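Local structure of homocitrate synthase (Sulfolobus acidocaldarius, 6KTQ) at residues 251-256 / 261-266; 40-45 / 225-230. The protein catalyses the aldol-type condensation of acetyl-CoA with 2-oxoglutarate to homocitrate, the first step of lysine biosynthesis through alpha-aminoadipate. All coordinates share one frame; numbering follows the deposited sequence.

Contact 1 of 2, residues 251-256 / 261-266; sequences HTTLNG and VGIAPL
T253 O takes two donors from the chain that returns past it: the amide of L266 (N to T253 O, 2.8 Å) and a weaker CA-H contact from P265. The two segments belong to the last beta-alpha unit of the TIM barrel, in which strand 249-252 runs through a loop that folds back on the strand end and into helix 266-277. P265 is the N-cap of that helix, and the bond from L266 N ties the helix start to the end of the strand. The partner bond runs the other way, T253 N to A264 O at 3.2 Å, so T253 and P265 form a single beta bridge. A264 O also receives the CA-H of T252.

On the side facing strand 31-37, T252 OG1 meets L266 CB and CD1, each at 3.6 Å, while it is hydrogen-bonded to D37 OD1. A chi1 of 63° sets this hydroxyl between the backbone N and the carbonyl carbon, leaving CG2 beside the N. Replacing T252 by alanine would probably leave D37 without this hydroxyl partner and open a gap beside L266 CD1. The other branch of L266, CD2, touches L254 CD2 at 3.6 Å. Toward the barrel centre, I263 crosses T253 at about a right angle, with its CG1 3.7 Å from T253 CG2 and its CD1 against the T252 carbonyl carbon. P265 CB sits 3.5 Å from G256 N. G262 passes so close that a beta-carbon there would collide with G256 O; instead its CA-H points almost straight at that oxygen, at 177°.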
loop_
_atom_site.group_PDB
_atom_site.type_symbol
_atom_site.label_atom_id
_atom_site.label_comp_id
_atom_site.label_asym_id
_atom_site.label_seq_id
_atom_site.Cartn_x
_atom_site.Cartn_y
_atom_site.Cartn_z
ATOM N N HIS A 251 7.295 -10.380 -16.433
ATOM C CA HIS A 251 7.914 -11.051 -17.564
ATOM C C HIS A 251 9.307 -11.503 -17.169
ATOM O O HIS A 251 10.085 -10.744 -16.559
ATOM C CB HIS A 251 8.004 -10.106 -18.763
ATOM C CG HIS A 251 6.686 -9.772 -19.382
ATOM N ND1 HIS A 251 6.557 -9.445 -20.712
ATOM C CD2 HIS A 251 5.435 -9.712 -18.861
ATOM C CE1 HIS A 251 5.293 -9.174 -20.986
ATOM N NE2 HIS A 251 4.588 -9.343 -19.886
ATOM N N THR A 252 9.639 -12.727 -17.540
ATOM C CA THR A 252 10.971 -13.244 -17.288
ATOM C C THR A 252 11.519 -14.017 -18.486
ATOM O O THR A 252 10.780 -14.379 -19.407
ATOM C CB THR A 252 10.993 -14.195 -16.077
ATOM O OG1 THR A 252 10.183 -15.331 -16.337
ATOM C CG2 THR A 252 10.548 -13.528 -14.824
ATOM N N THR A 253 12.830 -14.229 -18.472
ATOM C CA THR A 253 13.446 -15.283 -19.268
ATOM C C THR A 253 14.314 -16.132 -18.361
ATOM O O THR A 253 14.811 -15.648 -17.315
ATOM C CB THR A 253 14.347 -14.730 -20.360
ATOM O OG1 THR A 253 15.331 -13.873 -19.764
ATOM C CG2 THR A 253 13.547 -13.972 -21.409
ATOM N N LEU A 254 14.508 -17.380 -18.730
ATOM C CA LEU A 254 15.539 -18.176 -18.066
ATOM C C LEU A 254 16.887 -17.519 -18.325
ATOM O O LEU A 254 17.167 -17.043 -19.425
ATOM C CB LEU A 254 15.555 -19.626 -18.529
ATOM C CG LEU A 254 14.767 -20.613 -17.678
ATOM C CD1 LEU A 254 15.268 -20.587 -16.231
ATOM C CD2 LEU A 254 13.290 -20.310 -17.802
ATOM N N ASN A 255 17.689 -17.419 -17.276
ATOM C CA ASN A 255 19.104 -17.088 -17.412
ATOM C C ASN A 255 19.383 -15.666 -17.844
ATOM O O ASN A 255 20.492 -15.352 -18.256
ATOM C CB ASN A 255 19.793 -18.060 -18.390
ATOM C CG ASN A 255 19.614 -19.528 -18.002
ATOM O OD1 ASN A 255 19.210 -19.859 -16.881
ATOM N ND2 ASN A 255 19.908 -20.418 -18.940
ATOM N N GLY A 256 18.389 -14.795 -17.794
ATOM C CA GLY A 256 18.620 -13.410 -18.215
ATOM C C GLY A 256 18.831 -13.281 -19.715
ATOM O O GLY A 256 19.555 -12.393 -20.185
ATOM N N VAL A 261 21.310 -7.098 -22.967
ATOM C CA VAL A 261 21.640 -7.770 -21.695
ATOM C C VAL A 261 20.495 -8.539 -21.089
ATOM O O VAL A 261 20.602 -9.079 -19.981
ATOM C CB VAL A 261 22.225 -6.773 -20.683
ATOM C CG1 VAL A 261 23.542 -6.244 -21.216
ATOM C CG2 VAL A 261 21.272 -5.656 -20.420
ATOM N N GLY A 262 19.388 -8.591 -21.814
ATOM C CA GLY A 262 18.266 -9.436 -21.437
ATOM C C GLY A 262 17.313 -8.785 -20.437
ATOM O O GLY A 262 17.504 -7.620 -20.067
ATOM N N ILE A 263 16.304 -9.556 -20.018
ATOM C CA ILE A 263 15.296 -9.113 -19.045
ATOM C C ILE A 263 15.431 -9.839 -17.725
ATOM O O ILE A 263 16.374 -10.633 -17.520
ATOM C CB ILE A 263 13.848 -9.195 -19.591
ATOM C CG1 ILE A 263 13.351 -10.633 -19.819
ATOM C CG2 ILE A 263 13.732 -8.381 -20.876
ATOM C CD1 ILE A 263 11.834 -10.719 -19.942
ATOM N N ALA A 264 14.550 -9.503 -16.787
ATOM C CA ALA A 264 14.575 -10.111 -15.457
ATOM C C ALA A 264 14.689 -11.640 -15.525
ATOM O O ALA A 264 13.882 -12.288 -16.168
ATOM C CB ALA A 264 13.311 -9.728 -14.683
ATOM N N PRO A 265 15.679 -12.226 -14.837
ATOM C CA PRO A 265 15.828 -13.673 -14.961
ATOM C C PRO A 265 14.925 -14.458 -14.030
ATOM O O PRO A 265 14.844 -14.162 -12.828
ATOM C CB PRO A 265 17.298 -13.907 -14.638
ATOM C CG PRO A 265 17.700 -12.746 -13.802
ATOM C CD PRO A 265 16.886 -11.591 -14.292
ATOM N N LEU A 266 14.271 -15.477 -14.569
ATOM C CA LEU A 266 13.278 -16.230 -13.837
ATOM C C LEU A 266 13.770 -16.747 -12.489
ATOM O O LEU A 266 13.086 -16.576 -11.442
ATOM C CB LEU A 266 12.721 -17.364 -14.681
ATOM C CG LEU A 266 11.674 -18.229 -14.000
ATOM C CD1 LEU A 266 10.490 -17.429 -13.458
ATOM C CD2 LEU A 266 11.207 -19.304 -14.982
#

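Contact 2 of 2, residues 40-45 / 225-230; sequences LREGEQ and DIHAHN. With AKG (2-oxoglutaric acid), chain D.
At the mouth of the TIM barrel, E42 turns toward H227 and H229, and the three bind the zinc ion of the active site. E42 lies in the loop after strand 31-37, H227 near the end of strand 223-228 and H229 just beyond it, so the metal joins two parts of the chain about 180 residues apart. E42 CB lies over one face of the R41 guanidinium, 3.8 Å above its plane. From there CG extends anti to the backbone N (chi1 179°) and a bend at chi2 turns the carboxylate toward the histidines. The side chains of E42 and H229 come from opposite directions, the carboxylate plane turned 81° from the ring. OE1 comes to 3.1 Å from H227 NE2, near the plane of that ring; no hydrogen bond joins them, because both atoms bind the metal. OE1 also lies 3.0 Å from O5, the keto oxygen of 2-oxoglutarate, and 3.3 Å from R41 NH2 in a salt bridge whose hydrogen bond is weak. OE2 meets the edge of the H229 ring, 3.1 Å from CE1, and accepts the backbone N-H of E259.

R41 grips the substrate. Its NH2 donates to 2-oxoglutarate O5 at 3.2 Å, NH1 adds a weaker bond, and both would be expected to polarise the keto group that is attacked in the condensation. The same NH2 donates to Q45 OE1 (2.9 Å), close to the guanidinium plane, while NE is bridged to E72; bonds at NE and NH2 both probably limit how the guanidinium can turn. H227 meets the substrate with a ring face: 2-oxoglutarate C4 lies over the centre of that ring, 3.2 Å above its plane.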
loop_
_atom_site.group_PDB
_atom_site.type_symbol
_atom_site.label_atom_id
_atom_site.label_comp_id
_atom_site.label_asym_id
_atom_site.label_seq_id
_atom_site.Cartn_x
_atom_site.Cartn_y
_atom_site.Cartn_z
ATOM N N LEU A 40 11.038 -17.939 -25.012
ATOM C CA LEU A 40 10.760 -18.304 -26.393
ATOM C C LEU A 40 10.427 -17.133 -27.294
ATOM O O LEU A 40 10.299 -17.313 -28.498
ATOM C CB LEU A 40 9.610 -19.299 -26.418
ATOM C CG LEU A 40 9.871 -20.790 -26.280
ATOM C CD1 LEU A 40 11.261 -21.208 -25.867
ATOM C CD2 LEU A 40 8.789 -21.509 -25.486
ATOM N N ARG A 41 10.297 -15.935 -26.745
ATOM C CA ARG A 41 10.114 -14.760 -27.568
ATOM C C ARG A 41 11.285 -13.797 -27.306
ATOM O O ARG A 41 12.260 -13.770 -28.083
ATOM C CB ARG A 41 8.742 -14.130 -27.292
ATOM C CG ARG A 41 8.249 -13.161 -28.354
ATOM C CD ARG A 41 8.882 -11.790 -28.294
ATOM N NE ARG A 41 8.616 -11.128 -27.018
ATOM C CZ ARG A 41 9.247 -10.034 -26.586
ATOM N NH1 ARG A 41 8.912 -9.522 -25.419
ATOM N NH2 ARG A 41 10.209 -9.442 -27.298
ATOM N N GLU A 42 11.211 -13.018 -26.222
ATOM C CA GLU A 42 12.327 -12.160 -25.824
ATOM C C GLU A 42 13.653 -12.953 -25.826
ATOM O O GLU A 42 14.670 -12.463 -26.341
ATOM C CB GLU A 42 12.075 -11.550 -24.448
ATOM C CG GLU A 42 13.201 -10.647 -23.919
ATOM C CD GLU A 42 13.302 -9.321 -24.651
ATOM O OE1 GLU A 42 12.254 -8.663 -24.827
ATOM O OE2 GLU A 42 14.426 -8.902 -25.028
ATOM N N GLY A 43 13.638 -14.153 -25.259
ATOM C CA GLY A 43 14.865 -14.922 -25.085
ATOM C C GLY A 43 15.552 -15.288 -26.405
ATOM O O GLY A 43 16.787 -15.336 -26.491
ATOM N N GLU A 44 14.750 -15.583 -27.426
ATOM C CA GLU A 44 15.305 -15.883 -28.753
ATOM C C GLU A 44 15.755 -14.612 -29.491
ATOM O O GLU A 44 16.273 -14.702 -30.590
ATOM C CB GLU A 44 14.307 -16.684 -29.599
ATOM C CG GLU A 44 14.978 -17.697 -30.483
ATOM C CD GLU A 44 14.044 -18.386 -31.464
ATOM O OE1 GLU A 44 12.854 -17.990 -31.607
ATOM O OE2 GLU A 44 14.504 -19.349 -32.103
ATOM N N GLN A 45 15.577 -13.429 -28.902
ATOM C CA GLN A 45 16.153 -12.195 -29.478
ATOM C C GLN A 45 17.559 -11.914 -28.965
ATOM O O GLN A 45 18.122 -10.875 -29.267
ATOM C CB GLN A 45 15.232 -10.991 -29.266
ATOM C CG GLN A 45 13.911 -11.122 -30.015
ATOM C CD GLN A 45 12.903 -10.027 -29.730
ATOM O OE1 GLN A 45 11.728 -10.310 -29.600
ATOM N NE2 GLN A 45 13.351 -8.786 -29.635
ATOM N N ASP A 225 1.304 -5.716 -16.718
ATOM C CA ASP A 225 2.562 -6.486 -16.740
ATOM C C ASP A 225 3.756 -5.527 -16.625
ATOM O O ASP A 225 3.703 -4.376 -17.079
ATOM C CB ASP A 225 2.795 -7.239 -18.078
ATOM C CG ASP A 225 1.668 -8.151 -18.512
ATOM O OD1 ASP A 225 0.526 -8.102 -18.002
ATOM O OD2 ASP A 225 1.952 -8.968 -19.436
ATOM N N ILE A 226 4.858 -6.048 -16.085
ATOM C CA ILE A 226 6.131 -5.376 -16.113
ATOM C C ILE A 226 7.110 -6.193 -16.978
ATOM O O ILE A 226 7.286 -7.410 -16.799
ATOM C CB ILE A 226 6.684 -5.154 -14.703
ATOM C CG1 ILE A 226 8.074 -4.524 -14.748
ATOM C CG2 ILE A 226 6.797 -6.460 -13.915
ATOM C CD1 ILE A 226 8.152 -3.177 -15.426
ATOM N N HIS A 227 7.719 -5.508 -17.927
ATOM C CA HIS A 227 8.699 -6.093 -18.826
ATOM C C HIS A 227 9.949 -5.253 -18.668
ATOM O O HIS A 227 10.000 -4.118 -19.117
ATOM C CB HIS A 227 8.174 -6.071 -20.268
ATOM C CG HIS A 227 9.128 -6.652 -21.259
ATOM N ND1 HIS A 227 9.079 -7.970 -21.647
ATOM C CD2 HIS A 227 10.189 -6.108 -21.900
ATOM C CE1 HIS A 227 10.054 -8.213 -22.505
ATOM N NE2 HIS A 227 10.739 -7.100 -22.673
ATOM N N ALA A 228 10.930 -5.795 -17.967
ATOM C CA ALA A 228 12.049 -5.010 -17.512
ATOM C C ALA A 228 13.388 -5.539 -17.999
ATOM O O ALA A 228 13.791 -6.622 -17.623
ATOM C CB ALA A 228 12.038 -4.990 -15.988
ATOM N N HIS A 229 14.078 -4.722 -18.787
ATOM C CA HIS A 229 15.420 -4.962 -19.223
ATOM C C HIS A 229 16.461 -4.590 -18.198
ATOM O O HIS A 229 16.240 -3.724 -17.322
ATOM C CB HIS A 229 15.686 -4.227 -20.530
ATOM C CG HIS A 229 15.141 -4.938 -21.706
ATOM N ND1 HIS A 229 15.908 -5.788 -22.472
ATOM C CD2 HIS A 229 13.883 -5.005 -22.198
ATOM C CE1 HIS A 229 15.149 -6.320 -23.408
ATOM N NE2 HIS A 229 13.915 -5.871 -23.256
ATOM N N ASN A 230 17.608 -5.269 -18.309
ATOM C CA ASN A 230 18.656 -5.190 -17.290
ATOM C C ASN A 230 19.832 -4.300 -17.637
ATOM O O ASN A 230 20.909 -4.481 -17.092
ATOM C CB ASN A 230 19.158 -6.613 -17.006
ATOM C CG ASN A 230 19.757 -6.748 -15.626
ATOM O OD1 ASN A 230 19.265 -6.146 -14.661
ATOM N ND2 ASN A 230 20.825 -7.533 -15.517
HETATM C C1 AKG D . 10.194 -4.314 -25.252
HETATM O O1 AKG D . 11.166 -4.247 -24.477
HETATM O O2 AKG D . 9.676 -3.265 -25.699
HETATM C C2 AKG D . 9.677 -5.645 -25.635
HETATM O O5 AKG D . 10.460 -6.572 -25.885
HETATM C C3 AKG D . 8.170 -5.882 -25.669
HETATM C C4 AKG D . 7.768 -6.328 -24.260
HETATM C C5 AKG D . 6.334 -6.805 -24.069
HETATM O O3 AKG D . 5.836 -6.627 -22.918
HETATM O O4 AKG D . 5.698 -7.329 -25.038
#

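In the fold
Contacts 1 and 2, their centres about 6 Å apart, meet across neighbouring strands 249-252 and 223-228, beside the substrate and the zinc ion. H251 of contact 1 couples them: its NE2 is 2.7 Å from D225 OD2, a probable hydrogen bond, while its ND1 is hydrogen-bonded to ND1 of the zinc ligand H227, and its side chain lies about 3 Å from 2-oxoglutarate. H251 thus backs the zinc ligand H227 while also lining the substrate pocket, and D225 holds H251 from behind. The returning loop adds two further links, G262 O to N230 N at 2.9 Å and I263 CB packed 3.2 Å from A228 O. The I263 side chain touches E42, H227 and H229, about 4 Å from the zinc.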